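Local atomic coordinates of flavoredoxin (Methanosarcina acetivorans, PDB entry 3BNK), a protein that binds flavin mononucleotide as its cofactor and, as a flavoprotein of the flavoredoxin family, probably serves in electron transport. Residues Ala176-Ala179 with Leu180-Lys184. Sequence-based numbering, arbitrary orientation.
Sequences AGAA and LKTGK
Two donors of Thr182, its backbone N and its hydroxyl OG1, converge on the carbonyl oxygen of Ala178, a compact case of an i to i+4 backbone bond, an alpha-turn, at the end of strand 168-178. The bond from Thr182 N to Ala178 O measures 3.1 Å and is nearly straight at the hydrogen. A chi1 of -48° places OG1 beside the backbone N and turns CG2 away, so that both donors face one oxygen, OG1 at 2.9 Å from Ala178 O. The C=O...donor angle is 127° for OG1 against 153° for N, and both donors are tilted from the carbonyl plane. With an alanine here Ala178 O would probably lose its second donor, keeping the bond from Thr182 N among these contacts. Lys181 adds an aliphatic contact: its CB and CG lie alongside Ala178 CB, each 3.6 Å from it, before bends at chi2 and chi3 lead the amine away. Leu180, whose backbone is in the left-handed region, carries the chain round, and its side chain touches a bound FMN. At Gly177 the strand pairs antiparallel with one of the second subunit, continuing the sheet across the interface, while Asp81 in helix 77-83 of that subunit faces the turn, OD1 accepting from Leu180 N and OD2 from Lys181 N and Gly183 N.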
loop_
_atom_site.group_PDB
_atom_site.type_symbol
_atom_site.label_atom_id
_atom_site.label_comp_id
_atom_site.label_asym_id
_atom_site.label_seq_id
_atom_site.Cartn_x
_atom_site.Cartn_y
_atom_site.Cartn_z
ATOM N N ALA B 176 18.001 0.080 -4.331
ATOM C CA ALA B 176 18.380 1.034 -3.294
ATOM C C ALA B 176 18.907 0.349 -2.046
ATOM O O ALA B 176 19.166 1.003 -1.029
ATOM C CB ALA B 176 17.183 1.974 -2.959
ATOM N N GLY B 177 19.091 -0.968 -2.130
ATOM C CA GLY B 177 19.646 -1.736 -1.020
ATOM C C GLY B 177 18.921 -3.043 -0.777
ATOM O O GLY B 177 17.827 -3.274 -1.315
ATOM N N ALA B 178 19.540 -3.887 0.042
ATOM C CA ALA B 178 18.994 -5.177 0.437
ATOM C C ALA B 178 18.183 -5.051 1.732
ATOM O O ALA B 178 18.712 -4.656 2.780
ATOM C CB ALA B 178 20.125 -6.206 0.601
ATOM N N ALA B 179 16.893 -5.374 1.644
ATOM C CA ALA B 179 15.980 -5.314 2.796
ATOM C C ALA B 179 16.197 -6.519 3.706
ATOM O O ALA B 179 16.564 -7.589 3.221
ATOM C CB ALA B 179 14.548 -5.267 2.317
ATOM N N LEU B 180 15.974 -6.347 5.018
ATOM C CA LEU B 180 16.248 -7.405 6.012
ATOM C C LEU B 180 17.704 -7.877 5.887
ATOM O O LEU B 180 18.003 -9.089 5.891
ATOM C CB LEU B 180 15.273 -8.581 5.837
ATOM C CG LEU B 180 13.780 -8.341 6.136
ATOM C CD1 LEU B 180 12.978 -9.559 5.769
ATOM C CD2 LEU B 180 13.583 -7.994 7.602
ATOM N N LYS B 181 18.599 -6.906 5.731
ATOM C CA LYS B 181 19.993 -7.185 5.425
ATOM C C LYS B 181 20.900 -6.019 5.763
ATOM O O LYS B 181 21.758 -6.146 6.640
ATOM C CB LYS B 181 20.165 -7.583 3.952
ATOM C CG LYS B 181 21.635 -7.728 3.515
ATOM C CD LYS B 181 22.295 -8.937 4.109
ATOM C CE LYS B 181 21.815 -10.206 3.402
ATOM N NZ LYS B 181 22.601 -11.383 3.880
ATOM N N THR B 182 20.731 -4.896 5.059
ATOM C CA THR B 182 21.601 -3.736 5.264
ATOM C C THR B 182 21.613 -3.262 6.715
ATOM O O THR B 182 22.670 -2.891 7.227
ATOM C CB THR B 182 21.243 -2.534 4.362
ATOM O OG1 THR B 182 21.090 -2.970 3.011
ATOM C CG2 THR B 182 22.341 -1.507 4.398
ATOM N N GLY B 183 20.438 -3.251 7.354
ATOM C CA GLY B 183 20.309 -2.859 8.756
ATOM C C GLY B 183 21.111 -3.706 9.732
ATOM O O GLY B 183 21.495 -3.226 10.803
ATOM N N LYS B 184 21.396 -4.955 9.365
ATOM C CA LYS B 184 22.257 -5.820 10.191
ATOM C C LYS B 184 23.631 -5.201 10.467
ATOM O O LYS B 184 24.277 -5.510 11.460
ATOM C CB LYS B 184 22.417 -7.210 9.557
ATOM C CG LYS B 184 21.128 -8.015 9.534
ATOM C CD LYS B 184 21.350 -9.437 9.052
ATOM C CE LYS B 184 20.025 -10.187 9.043
ATOM N NZ LYS B 184 20.129 -11.533 8.395
#